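Local coordinates for protein xylan esterase 1 (Thermoanaerobacterium sp. 'JW/SL YS485', PDB 3FCY) that probably removes acetyl groups from xylan and related acetylated substrates, as a calcium-binding esterase of family CE7 with an alpha/beta-hydrolase fold, at residues R201-M205 with M341-S346; R225-Y231 with G288-C293; G106-A110 with M194-D198; H96-P102 with F135-D141; R113-Y117 with Q209-S214. One frame throughout, in Å; residues are numbered along the deposited sequence.

Overall arrangement
Strand 94-102 opens contact 4, and strand 108-114 follows at once, opening contact 3 at its start and contact 5 at its end. Contact 4 closes when strand 136-140 returns antiparallel to 94-102. Contact 3 closes at 194-198, after helix 176-192. Contact 1 opens at 201-205, just before contact 5 closes on the first turns of helix 209-220. Contacts 3, 4 and 5 therefore cross one another, and contact 1 crosses contact 5. Contact 2 opens and closes wholly within the span of contact 1, pairing strands 226-230 and 289-295. Contact 1 closes last, bringing the C terminus and calcium site to the central sheet that all five contacts share.

Contact 1: R201-M205 with M341-S346; sequences RVGVM and MLELYS. With CA (calcium ion), chain D.
Arg201 reaches Leu344 and Ser346 with its guanidinium. Its CG is anti to the carbonyl carbon (chi1 -56°), and the chain then runs extended to NE, which carries the group out to the C terminus. Arg201 NH1 donates to Leu344 O at 2.8 Å, with the oxygen almost in the guanidinium plane. Arg201 NH1 and NH2 both close end-on upon Ser346 OG, each at 3.0 Å. These three bonds fix the rotation of the guanidinium, and NE adds a salt bridge to Asp198. The carbonyls that flank Leu344 serve the calcium ion instead. Glu343 O lies 2.6 Å from the calcium and Tyr345 O 2.5 Å from it, with a water as a further ligand. Val202 turns its side chain away, so Leu344 CD1 meets its backbone. Val202 belongs to strand 202-207, a central strand of the alpha/beta-hydrolase sheet that leads toward Ser208, the predicted nucleophile. Helix 333-342, the last of the chain, lies over one face of that sheet. Gly203 has no side chain, and Met341 SD settles 4.0 Å from Gly203 CA. Leu344 CD1 also lies against Gly203 N. At Val204 it is again the backbone that is met, with Met341 CE 3.3 Å from Val204 O. The Met341 chain bends at chi2 (-61°) to lay its methyl there. Met205 turns toward the helix, and its CB touches the same Met341 methyl at 4.1 Å.

Contact 2: R225-Y231 with G288-C293; sequences RKVVSEY and GDVLMC
Asp289 OD2 takes salt bridges from both Arg225 and Lys226. Arg225 NH1 donates at 2.9 Å to Asp289 OD2, which lies near the guanidinium plane. The two flat groups stand almost perpendicular, 85° apart, and the donor meets OD2 from above the carboxylate plane. Lys226 turns back at chi2 (-63°) and brings NZ across to the same oxygen; this bond is modelled very short, so its exact length is doubtful. Lys226 NZ has a second partner in Glu343. With an alanine in place of Asp289 the carboxylate is gone, and Arg225 would probably be left without this mate while Lys226 would lose one of its two carboxylate partners. Behind these charges the two strands run parallel. Val227 N bonds to Asp289 O at 2.8 Å, and Leu291 N to Val227 O at 2.8 Å. Ser229 N follows with Leu291 O at 3.0 Å. The bond from Cys293 N to Ser229 O is weak, but Tyr231 N meets Cys293 O at 3.0 Å. Cys293 SG lies 3.5 Å from Glu230 CB and also touches the edge of the Tyr231 ring. That ring meets His327, a predicted charge-relay residue, edge-to-face. Strand 202-207 flanks strand 226-230, and strand 317-322 flanks 289-295. Helix 333-342 covers the face with Val228 and Glu230. On the face with Val227, Ser229 OG bonds to Gly211 O of helix 209-220.

Contact 3: G106-A110 with M194-D198; sequences GKHPA and MPEVD
His108 N donates to Glu196 O at 2.9 Å. The same oxygen sits over the centre of the His108 ring, 3.4 Å above its plane. Lys107 CA adds a CA-H...O contact to Glu196 O at 3.1 Å. The His108 ring is brought there by its first torsion (chi1 47°), which puts CG between the backbone N and the carbonyl carbon. Its rotation is fixed by His108 ND1, which donates to Pro109 O at 3.0 Å. Glu196 CG comes obliquely to the ring, 3.5 Å from His108 CE1. An alanine in place of His108 has no ring, which would probably open a gap under Glu196 and deprive Pro109 O of its side-chain donor. Asp198 N makes a nearly straight bond to His108 O at 3.0 Å, so His108 and Val197 pair as parallel strands. Lys107 curls over the type I turn of residues 194-197, where NZ makes weak bonds to Val197 O and Pro195 O. Ala110 CB packs on Val197 CG1 at 3.9 Å. The carboxylate of Glu196 leads away to Tyr99 and Thr136, and its OE2 is hydrogen-bonded to both hydroxyls. The turn follows helix 176-192, and strand 197-198 joins the beginning of strand 108-114, which lies between strands 136-140 and 202-207 in the main sheet.

Contact 4: H96-P102 with F135-D141; sequences HAKYIKP and FTVVAMD
Ala97 faces Met140 across two antiparallel strands, 96-102 and 136-140. They belong to the part of the alpha/beta-hydrolase sheet where antiparallel strands meet the parallel core. The small Ala97 lets the chains come close here, and its CB sits 3.6 Å from Met140 CA. Val138 fills the notch between Ala97 and Tyr99. Its CG1 touches Ala97 CB at 3.8 Å, and its CG2 approaches Tyr99 CD1 at 4.0 Å. The Tyr99 ring in turn spans Val138 and Thr136. Thr136 CG2 meets the edge of the ring, 3.5 Å from Tyr99 CE1. Tyr99 CG lies anti to the backbone N (chi1 168°), which turns the ring edge to Thr136 and sets Val138 CG2 obliquely beside it. Helix 176-192 covers this face through Val138 and Met140. Ile100 and Val137 lie on the opposite face, where helix 128-131 packs on both. Paired backbone bonds join Lys98 to Ala139 and Ile100 to Val137. At one end Pro102 closes the pairing with its puckered ring, setting CD 3.4 Å from Phe135 O. At the other end Asp141 N bonds to His96 O, and the two side chains run side by side. Asp141 OD1 is held by Ser121 N, and His96 NE2 by Asp84. His96 ND1 donates to Asp141 OD2 at 2.8 Å, from above the carboxylate plane and with a bent N-H...O angle of 137°.

Contact 5: R113-Y117 with Q209-S214; sequences RFHGY and QGGGLS
Gln209 lies along the loop to Tyr117, and Phe114 packs on Leu213 at the other end; Gln209 and Phe114 have the most surface buried here. Gln209 extends from the start of helix 209-220 across the loop that follows strand 108-114. Its CG lies anti to the backbone N (chi1 177°), and the straight chain runs past His115 and Gly116 to Tyr117. Gln209 CB comes within 3.4 Å of Tyr117 N. The Gln209 and Tyr117 side chains cross at about a right angle, with the amide and ring planes 63° apart. The loop is stiffened by His115 ND1, which donates to Gly116 O at 2.7 Å, in the imidazole plane. Phe114 CB packs on Leu213 CB at 3.9 Å, while Ser214 OG meets the ring edge 3.7 Å from Phe114 CD2. That hydroxyl is already committed to Gly210 O at 2.8 Å, and Ser214 N reaches the same oxygen from the opposite face of its plane. Gly210 has no side chain, so Phe114 O can approach Gly210 CA to 3.4 Å. Tyr117, a predicted substrate-binding residue, has its OH held by Glu252 and His163. Gln209 and Gly210 follow Ser208, the predicted nucleophile, in what is probably the nucleophile elbow, between strand 202-207 and helix 209-220. The loop after strand 108-114 lies beside it, consistent with an oxyanion hole between the two segments, as in alpha/beta hydrolases.

Contact 1: R201-M205 with M341-S346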
# COMPACT_ATOMS: atom_id res chain seq x y z
N ARG A 201 3.77 47.28 -10.49
CA ARG A 201 3.36 46.17 -11.35
C ARG A 201 4.11 44.88 -10.98
O ARG A 201 4.74 44.24 -11.82
CB ARG A 201 3.62 46.53 -12.82
CG ARG A 201 2.94 47.83 -13.29
CD ARG A 201 3.32 48.18 -14.73
NE ARG A 201 2.87 49.52 -15.11
CZ ARG A 201 1.67 49.82 -15.60
NH1 ARG A 201 0.76 48.87 -15.79
NH2 ARG A 201 1.37 51.07 -15.92
N VAL A 202 4.04 44.50 -9.70
CA VAL A 202 4.71 43.29 -9.22
C VAL A 202 3.71 42.25 -8.73
O VAL A 202 2.80 42.55 -7.97
CB VAL A 202 5.70 43.61 -8.06
CG1 VAL A 202 6.29 42.32 -7.51
CG2 VAL A 202 6.82 44.52 -8.56
N GLY A 203 3.90 41.01 -9.19
CA GLY A 203 3.04 39.92 -8.79
C GLY A 203 3.84 38.80 -8.17
O GLY A 203 5.05 38.67 -8.42
N VAL A 204 3.19 37.99 -7.34
CA VAL A 204 3.85 36.86 -6.68
C VAL A 204 3.00 35.62 -6.92
O VAL A 204 1.78 35.71 -7.02
CB VAL A 204 4.03 37.11 -5.16
CG1 VAL A 204 4.80 38.41 -4.94
CG2 VAL A 204 2.68 37.18 -4.48
N MET A 205 3.65 34.46 -7.00
CA MET A 205 2.94 33.22 -7.28
C MET A 205 3.66 31.98 -6.78
O MET A 205 4.88 31.97 -6.65
CB MET A 205 2.72 33.13 -8.80
CG MET A 205 2.16 31.82 -9.30
SD MET A 205 1.77 31.94 -11.07
CE MET A 205 3.37 32.31 -11.72
N MET A 341 -1.85 37.43 -14.48
CA MET A 341 -0.61 38.18 -14.27
C MET A 341 -0.41 39.22 -15.37
O MET A 341 0.10 40.31 -15.10
CB MET A 341 0.60 37.24 -14.21
CG MET A 341 0.76 36.53 -12.87
SD MET A 341 1.00 37.70 -11.49
CE MET A 341 1.03 36.59 -10.09
N LEU A 342 -0.79 38.88 -16.59
CA LEU A 342 -0.65 39.81 -17.71
C LEU A 342 -1.45 41.08 -17.45
O LEU A 342 -1.22 42.11 -18.09
CB LEU A 342 -1.09 39.14 -19.02
CG LEU A 342 -0.06 38.14 -19.56
CD1 LEU A 342 -0.60 37.40 -20.79
CD2 LEU A 342 1.22 38.89 -19.91
N GLU A 343 -2.39 41.01 -16.51
CA GLU A 343 -3.19 42.17 -16.13
C GLU A 343 -2.31 43.25 -15.48
O GLU A 343 -2.78 44.33 -15.16
CB GLU A 343 -4.29 41.77 -15.12
CG GLU A 343 -5.52 41.09 -15.72
CD GLU A 343 -6.50 40.62 -14.65
OE1 GLU A 343 -6.62 41.28 -13.59
OE2 GLU A 343 -7.17 39.59 -14.87
N LEU A 344 -1.03 42.95 -15.27
CA LEU A 344 -0.14 43.93 -14.66
C LEU A 344 0.23 45.05 -15.64
O LEU A 344 0.56 46.17 -15.23
CB LEU A 344 1.13 43.25 -14.13
CG LEU A 344 0.90 42.40 -12.88
CD1 LEU A 344 2.14 41.57 -12.55
CD2 LEU A 344 0.52 43.32 -11.71
N TYR A 345 0.18 44.75 -16.93
CA TYR A 345 0.48 45.74 -17.97
C TYR A 345 -0.71 46.66 -18.12
O TYR A 345 -1.78 46.34 -17.67
CB TYR A 345 0.70 45.05 -19.31
CG TYR A 345 2.08 44.50 -19.51
CD1 TYR A 345 2.31 43.13 -19.58
CD2 TYR A 345 3.16 45.37 -19.69
CE1 TYR A 345 3.59 42.63 -19.82
CE2 TYR A 345 4.44 44.88 -19.93
CZ TYR A 345 4.64 43.51 -20.00
OH TYR A 345 5.90 43.02 -20.25
N SER A 346 -0.54 47.82 -18.75
CA SER A 346 -1.70 48.69 -18.92
C SER A 346 -2.36 48.41 -20.27
O SER A 346 -1.88 47.48 -20.96
CB SER A 346 -1.30 50.16 -18.81
OG SER A 346 -1.12 50.52 -17.45
OXT SER A 346 -3.34 49.10 -20.61
CA CA D . -4.11 45.62 -17.02
O HOH W 1 -4.19 44.13 -19.31

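Contact 2: R225-Y231 with G288-C293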
# COMPACT_ATOMS: atom_id res chain seq x y z
N ARG A 225 0.98 43.91 -6.24
CA ARG A 225 -0.25 44.11 -7.00
C ARG A 225 -1.10 42.88 -7.37
O ARG A 225 -2.33 42.96 -7.40
CB ARG A 225 0.08 44.90 -8.27
CG ARG A 225 -1.11 45.51 -8.97
CD ARG A 225 -1.76 46.59 -8.12
NE ARG A 225 -2.89 47.20 -8.81
CZ ARG A 225 -4.03 46.57 -9.09
NH1 ARG A 225 -4.20 45.30 -8.72
NH2 ARG A 225 -4.99 47.20 -9.74
N LYS A 226 -0.44 41.76 -7.68
CA LYS A 226 -1.14 40.52 -8.06
C LYS A 226 -0.66 39.33 -7.23
O LYS A 226 0.53 39.22 -6.91
CB LYS A 226 -0.94 40.21 -9.54
CG LYS A 226 -1.65 41.14 -10.52
CD LYS A 226 -3.16 41.10 -10.38
CE LYS A 226 -3.80 41.99 -11.44
NZ LYS A 226 -5.27 42.12 -11.30
N VAL A 227 -1.58 38.42 -6.92
CA VAL A 227 -1.24 37.24 -6.13
C VAL A 227 -1.89 35.96 -6.65
O VAL A 227 -3.11 35.87 -6.75
CB VAL A 227 -1.69 37.41 -4.66
CG1 VAL A 227 -1.12 36.27 -3.81
CG2 VAL A 227 -1.25 38.77 -4.12
N VAL A 228 -1.06 34.97 -6.99
CA VAL A 228 -1.58 33.68 -7.43
C VAL A 228 -1.15 32.67 -6.38
O VAL A 228 0.05 32.43 -6.19
CB VAL A 228 -1.04 33.27 -8.82
CG1 VAL A 228 -1.51 31.86 -9.16
CG2 VAL A 228 -1.54 34.25 -9.89
N SER A 229 -2.13 32.11 -5.69
CA SER A 229 -1.88 31.13 -4.64
C SER A 229 -2.58 29.82 -4.95
O SER A 229 -3.81 29.71 -4.87
CB SER A 229 -2.37 31.68 -3.30
OG SER A 229 -2.04 30.81 -2.23
N GLU A 230 -1.79 28.82 -5.32
CA GLU A 230 -2.31 27.50 -5.68
C GLU A 230 -2.27 26.54 -4.50
O GLU A 230 -1.21 26.28 -3.94
CB GLU A 230 -1.50 26.95 -6.85
CG GLU A 230 -1.60 27.82 -8.09
CD GLU A 230 -0.74 27.34 -9.23
OE1 GLU A 230 -0.84 26.16 -9.62
OE2 GLU A 230 0.03 28.16 -9.77
N TYR A 231 -3.44 26.01 -4.14
CA TYR A 231 -3.58 25.09 -3.01
C TYR A 231 -2.54 25.39 -1.93
O TYR A 231 -1.66 24.58 -1.65
CB TYR A 231 -3.48 23.63 -3.49
CG TYR A 231 -2.42 23.32 -4.54
CD1 TYR A 231 -1.22 22.69 -4.19
CD2 TYR A 231 -2.65 23.60 -5.88
CE1 TYR A 231 -0.28 22.33 -5.17
CE2 TYR A 231 -1.72 23.26 -6.86
CZ TYR A 231 -0.54 22.62 -6.50
OH TYR A 231 0.37 22.27 -7.47
N GLY A 288 -3.30 43.53 -2.99
CA GLY A 288 -3.33 43.17 -4.40
C GLY A 288 -4.48 42.25 -4.74
O GLY A 288 -5.15 41.74 -3.84
N ASP A 289 -4.71 42.04 -6.03
CA ASP A 289 -5.78 41.15 -6.47
C ASP A 289 -5.30 39.72 -6.29
O ASP A 289 -4.12 39.42 -6.52
CB ASP A 289 -6.13 41.39 -7.94
CG ASP A 289 -6.51 42.84 -8.22
OD1 ASP A 289 -7.14 43.47 -7.34
OD2 ASP A 289 -6.21 43.33 -9.33
N VAL A 290 -6.20 38.83 -5.89
CA VAL A 290 -5.84 37.44 -5.66
C VAL A 290 -6.61 36.43 -6.51
O VAL A 290 -7.81 36.57 -6.74
CB VAL A 290 -6.07 37.07 -4.17
CG1 VAL A 290 -5.61 35.64 -3.91
CG2 VAL A 290 -5.32 38.06 -3.27
N LEU A 291 -5.89 35.43 -7.00
CA LEU A 291 -6.48 34.35 -7.78
C LEU A 291 -5.95 33.07 -7.15
O LEU A 291 -4.73 32.87 -7.08
CB LEU A 291 -6.06 34.40 -9.25
CG LEU A 291 -6.52 33.18 -10.08
CD1 LEU A 291 -8.05 33.14 -10.12
CD2 LEU A 291 -5.95 33.25 -11.49
N MET A 292 -6.85 32.22 -6.67
CA MET A 292 -6.44 30.98 -6.04
C MET A 292 -7.11 29.78 -6.70
O MET A 292 -8.05 29.94 -7.48
CB MET A 292 -6.80 31.01 -4.55
CG MET A 292 -6.04 32.04 -3.72
SD MET A 292 -6.58 32.10 -1.98
CE MET A 292 -6.34 30.40 -1.51
N CYS A 293 -6.61 28.59 -6.40
CA CYS A 293 -7.21 27.37 -6.93
C CYS A 293 -7.18 26.34 -5.81
O CYS A 293 -6.30 26.37 -4.95
CB CYS A 293 -6.47 26.87 -8.18
SG CYS A 293 -4.78 26.31 -7.94

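Contact 3: G106-A110 with M194-D198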
# COMPACT_ATOMS: atom_id res chain seq x y z
N GLY A 106 13.20 50.26 -20.88
CA GLY A 106 12.12 50.70 -20.00
C GLY A 106 11.72 49.77 -18.87
O GLY A 106 12.15 48.62 -18.80
N LYS A 107 10.89 50.30 -17.97
CA LYS A 107 10.40 49.55 -16.82
C LYS A 107 9.23 48.67 -17.25
O LYS A 107 8.55 48.95 -18.24
CB LYS A 107 9.96 50.51 -15.71
CG LYS A 107 11.10 51.39 -15.17
CD LYS A 107 10.57 52.49 -14.26
CE LYS A 107 10.40 52.03 -12.83
NZ LYS A 107 11.71 51.91 -12.12
N HIS A 108 8.99 47.60 -16.49
CA HIS A 108 7.91 46.66 -16.80
C HIS A 108 7.54 45.84 -15.57
O HIS A 108 8.13 46.01 -14.51
CB HIS A 108 8.36 45.75 -17.94
CG HIS A 108 9.73 45.17 -17.74
ND1 HIS A 108 10.02 44.29 -16.72
CD2 HIS A 108 10.89 45.37 -18.40
CE1 HIS A 108 11.30 43.97 -16.76
NE2 HIS A 108 11.85 44.61 -17.78
N PRO A 109 6.53 44.96 -15.70
CA PRO A 109 6.12 44.14 -14.55
C PRO A 109 7.17 43.11 -14.15
O PRO A 109 8.10 42.81 -14.90
CB PRO A 109 4.83 43.47 -15.04
CG PRO A 109 4.31 44.43 -16.07
CD PRO A 109 5.57 44.81 -16.80
N ALA A 110 6.99 42.56 -12.95
CA ALA A 110 7.89 41.54 -12.44
C ALA A 110 7.06 40.49 -11.71
O ALA A 110 6.00 40.79 -11.15
CB ALA A 110 8.91 42.16 -11.49
N MET A 194 14.41 47.49 -8.33
CA MET A 194 15.23 47.20 -9.50
C MET A 194 14.94 48.27 -10.55
O MET A 194 13.80 48.70 -10.71
CB MET A 194 14.92 45.81 -10.06
CG MET A 194 15.17 44.66 -9.08
SD MET A 194 14.75 43.03 -9.76
CE MET A 194 15.87 41.96 -8.82
N PRO A 195 15.97 48.72 -11.27
CA PRO A 195 15.79 49.75 -12.30
C PRO A 195 14.80 49.44 -13.42
O PRO A 195 14.10 50.34 -13.88
CB PRO A 195 17.22 49.97 -12.81
CG PRO A 195 17.87 48.64 -12.59
CD PRO A 195 17.37 48.27 -11.22
N GLU A 196 14.72 48.18 -13.85
CA GLU A 196 13.81 47.79 -14.94
C GLU A 196 12.41 47.42 -14.45
O GLU A 196 11.53 47.11 -15.25
CB GLU A 196 14.38 46.62 -15.74
CG GLU A 196 14.11 45.23 -15.14
CD GLU A 196 15.03 44.87 -13.99
OE1 GLU A 196 15.76 45.76 -13.50
OE2 GLU A 196 15.01 43.69 -13.55
N VAL A 197 12.20 47.47 -13.14
CA VAL A 197 10.92 47.10 -12.57
C VAL A 197 10.02 48.26 -12.12
O VAL A 197 10.46 49.14 -11.37
CB VAL A 197 11.11 46.16 -11.35
CG1 VAL A 197 9.77 45.85 -10.72
CG2 VAL A 197 11.81 44.88 -11.78
N ASP A 198 8.78 48.25 -12.59
CA ASP A 198 7.80 49.26 -12.20
C ASP A 198 7.28 48.74 -10.86
O ASP A 198 6.60 47.71 -10.81
CB ASP A 198 6.65 49.33 -13.21
CG ASP A 198 5.63 50.41 -12.86
OD1 ASP A 198 5.31 50.57 -11.67
OD2 ASP A 198 5.14 51.08 -13.80

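Contact 4: H96-P102 with F135-D141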
# COMPACT_ATOMS: atom_id res chain seq x y z
N HIS A 96 19.09 33.32 -1.41
CA HIS A 96 19.33 33.21 -2.84
C HIS A 96 18.04 33.15 -3.65
O HIS A 96 17.02 32.62 -3.20
CB HIS A 96 20.18 31.97 -3.14
CG HIS A 96 20.26 31.63 -4.60
ND1 HIS A 96 19.32 30.84 -5.23
CD2 HIS A 96 21.16 31.97 -5.55
CE1 HIS A 96 19.64 30.72 -6.51
NE2 HIS A 96 20.76 31.39 -6.73
N ALA A 97 18.10 33.71 -4.85
CA ALA A 97 16.97 33.71 -5.77
C ALA A 97 17.47 33.82 -7.19
O ALA A 97 18.46 34.51 -7.46
CB ALA A 97 16.04 34.89 -5.46
N LYS A 98 16.81 33.12 -8.10
CA LYS A 98 17.17 33.20 -9.51
C LYS A 98 16.60 34.55 -9.93
O LYS A 98 15.58 34.99 -9.40
CB LYS A 98 16.49 32.09 -10.32
CG LYS A 98 17.18 30.73 -10.22
CD LYS A 98 16.46 29.69 -11.09
CE LYS A 98 17.29 28.42 -11.25
NZ LYS A 98 17.62 27.80 -9.94
N TYR A 99 17.27 35.22 -10.87
CA TYR A 99 16.83 36.53 -11.34
C TYR A 99 17.05 36.62 -12.84
O TYR A 99 18.19 36.60 -13.32
CB TYR A 99 17.60 37.62 -10.59
CG TYR A 99 17.49 39.04 -11.13
CD1 TYR A 99 16.28 39.55 -11.60
CD2 TYR A 99 18.59 39.89 -11.11
CE1 TYR A 99 16.17 40.88 -12.03
CE2 TYR A 99 18.50 41.22 -11.54
CZ TYR A 99 17.28 41.70 -12.00
OH TYR A 99 17.20 43.02 -12.40
N ILE A 100 15.95 36.70 -13.59
CA ILE A 100 16.01 36.79 -15.04
C ILE A 100 15.45 38.13 -15.49
O ILE A 100 14.31 38.48 -15.18
CB ILE A 100 15.19 35.66 -15.71
CG1 ILE A 100 15.58 34.31 -15.09
CG2 ILE A 100 15.46 35.65 -17.20
CD1 ILE A 100 14.71 33.15 -15.55
N LYS A 101 16.26 38.88 -16.22
CA LYS A 101 15.89 40.20 -16.69
C LYS A 101 15.86 40.22 -18.22
O LYS A 101 16.86 39.92 -18.87
CB LYS A 101 16.91 41.22 -16.18
CG LYS A 101 16.66 42.65 -16.57
CD LYS A 101 17.81 43.53 -16.11
CE LYS A 101 17.61 44.97 -16.56
NZ LYS A 101 18.77 45.83 -16.16
N PRO A 102 14.70 40.57 -18.80
CA PRO A 102 14.60 40.62 -20.26
C PRO A 102 15.44 41.75 -20.84
O PRO A 102 15.58 42.81 -20.21
CB PRO A 102 13.10 40.83 -20.49
CG PRO A 102 12.70 41.67 -19.31
CD PRO A 102 13.44 41.00 -18.16
N PHE A 135 8.32 40.23 -18.69
CA PHE A 135 8.44 40.33 -17.24
C PHE A 135 9.86 40.04 -16.77
O PHE A 135 10.62 39.33 -17.43
CB PHE A 135 7.58 39.29 -16.53
CG PHE A 135 6.15 39.68 -16.32
CD1 PHE A 135 5.54 39.45 -15.08
CD2 PHE A 135 5.37 40.18 -17.36
CE1 PHE A 135 4.18 39.71 -14.88
CE2 PHE A 135 4.01 40.45 -17.18
CZ PHE A 135 3.42 40.21 -15.93
N THR A 136 10.20 40.61 -15.62
CA THR A 136 11.47 40.30 -14.97
C THR A 136 10.93 39.17 -14.08
O THR A 136 9.84 39.30 -13.53
CB THR A 136 11.98 41.45 -14.07
OG1 THR A 136 12.84 42.30 -14.84
CG2 THR A 136 12.76 40.91 -12.87
N VAL A 137 11.67 38.07 -13.98
CA VAL A 137 11.20 36.96 -13.15
C VAL A 137 12.21 36.60 -12.07
O VAL A 137 13.41 36.44 -12.35
CB VAL A 137 10.91 35.69 -14.01
CG1 VAL A 137 10.45 34.54 -13.11
CG2 VAL A 137 9.85 36.00 -15.05
N VAL A 138 11.72 36.47 -10.84
CA VAL A 138 12.56 36.14 -9.70
C VAL A 138 11.97 34.92 -8.99
O VAL A 138 10.76 34.83 -8.81
CB VAL A 138 12.63 37.31 -8.69
CG1 VAL A 138 13.54 36.96 -7.52
CG2 VAL A 138 13.14 38.57 -9.40
N ALA A 139 12.82 33.97 -8.61
CA ALA A 139 12.39 32.76 -7.92
C ALA A 139 13.30 32.55 -6.71
O ALA A 139 14.47 32.19 -6.86
CB ALA A 139 12.46 31.56 -8.85
N MET A 140 12.75 32.77 -5.52
CA MET A 140 13.49 32.67 -4.27
C MET A 140 13.60 31.25 -3.70
O MET A 140 12.67 30.45 -3.84
CB MET A 140 12.84 33.57 -3.21
CG MET A 140 13.60 33.68 -1.90
SD MET A 140 12.60 34.42 -0.58
CE MET A 140 11.87 32.95 0.16
N ASP A 141 14.73 30.96 -3.08
CA ASP A 141 14.94 29.67 -2.43
C ASP A 141 14.65 29.89 -0.96
O ASP A 141 15.09 30.89 -0.38
CB ASP A 141 16.38 29.18 -2.58
CG ASP A 141 16.68 28.63 -3.97
OD1 ASP A 141 15.73 28.18 -4.65
OD2 ASP A 141 17.87 28.65 -4.36

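Contact 5: R113-Y117 with Q209-S214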
# COMPACT_ATOMS: atom_id res chain seq x y z
N ARG A 113 8.33 34.13 -7.92
CA ARG A 113 7.82 32.79 -7.65
C ARG A 113 8.40 32.21 -6.37
O ARG A 113 9.56 32.44 -6.03
CB ARG A 113 8.16 31.84 -8.81
CG ARG A 113 7.20 31.88 -9.98
CD ARG A 113 7.64 30.87 -11.04
NE ARG A 113 6.61 30.59 -12.05
CZ ARG A 113 5.48 29.94 -11.81
NH1 ARG A 113 5.21 29.48 -10.59
NH2 ARG A 113 4.61 29.72 -12.79
N PHE A 114 7.57 31.46 -5.65
CA PHE A 114 7.96 30.80 -4.41
C PHE A 114 7.70 29.31 -4.62
O PHE A 114 6.71 28.93 -5.26
CB PHE A 114 7.15 31.37 -3.25
CG PHE A 114 7.43 32.84 -3.00
CD1 PHE A 114 8.71 33.27 -2.68
CD2 PHE A 114 6.41 33.78 -3.12
CE1 PHE A 114 8.99 34.62 -2.48
CE2 PHE A 114 6.67 35.15 -2.91
CZ PHE A 114 7.96 35.57 -2.60
N HIS A 115 8.58 28.47 -4.09
CA HIS A 115 8.47 27.03 -4.31
C HIS A 115 7.84 26.17 -3.22
O HIS A 115 7.59 26.63 -2.10
CB HIS A 115 9.86 26.47 -4.64
CG HIS A 115 10.82 26.53 -3.49
ND1 HIS A 115 10.70 25.72 -2.38
CD2 HIS A 115 11.89 27.33 -3.26
CE1 HIS A 115 11.66 26.01 -1.52
NE2 HIS A 115 12.40 26.98 -2.03
N GLY A 116 7.60 24.91 -3.58
CA GLY A 116 7.00 23.95 -2.67
C GLY A 116 7.92 23.52 -1.54
O GLY A 116 9.13 23.73 -1.58
N TYR A 117 7.31 22.91 -0.53
CA TYR A 117 8.01 22.43 0.66
C TYR A 117 9.12 21.43 0.33
O TYR A 117 8.85 20.38 -0.26
CB TYR A 117 6.97 21.81 1.60
CG TYR A 117 7.36 21.73 3.05
CD1 TYR A 117 8.31 22.59 3.60
CD2 TYR A 117 6.71 20.84 3.91
CE1 TYR A 117 8.60 22.57 4.96
CE2 TYR A 117 6.99 20.82 5.28
CZ TYR A 117 7.94 21.68 5.80
OH TYR A 117 8.21 21.65 7.15
N GLN A 209 3.42 25.25 -0.49
CA GLN A 209 4.21 26.15 0.37
C GLN A 209 4.39 27.48 -0.35
O GLN A 209 4.30 28.54 0.27
CB GLN A 209 5.60 25.57 0.69
CG GLN A 209 6.46 26.53 1.53
CD GLN A 209 7.90 26.06 1.73
OE1 GLN A 209 8.67 25.96 0.77
NE2 GLN A 209 8.26 25.77 2.97
N GLY A 210 4.65 27.41 -1.65
CA GLY A 210 4.84 28.61 -2.45
C GLY A 210 3.57 29.45 -2.50
O GLY A 210 3.63 30.67 -2.66
N GLY A 211 2.43 28.79 -2.38
CA GLY A 211 1.16 29.49 -2.39
C GLY A 211 0.95 30.18 -1.05
O GLY A 211 0.34 31.24 -0.97
N GLY A 212 1.46 29.55 0.01
CA GLY A 212 1.34 30.12 1.34
C GLY A 212 2.27 31.31 1.45
O GLY A 212 1.92 32.34 2.05
N LEU A 213 3.46 31.17 0.88
CA LEU A 213 4.45 32.23 0.89
C LEU A 213 4.00 33.41 0.03
O LEU A 213 4.36 34.56 0.31
CB LEU A 213 5.79 31.71 0.36
CG LEU A 213 6.51 30.69 1.26
CD1 LEU A 213 7.81 30.25 0.60
CD2 LEU A 213 6.79 31.32 2.62
N SER A 214 3.24 33.13 -1.02
CA SER A 214 2.73 34.20 -1.89
C SER A 214 1.77 35.08 -1.10
O SER A 214 1.81 36.30 -1.21
CB SER A 214 2.00 33.61 -3.11
OG SER A 214 2.92 33.06 -4.03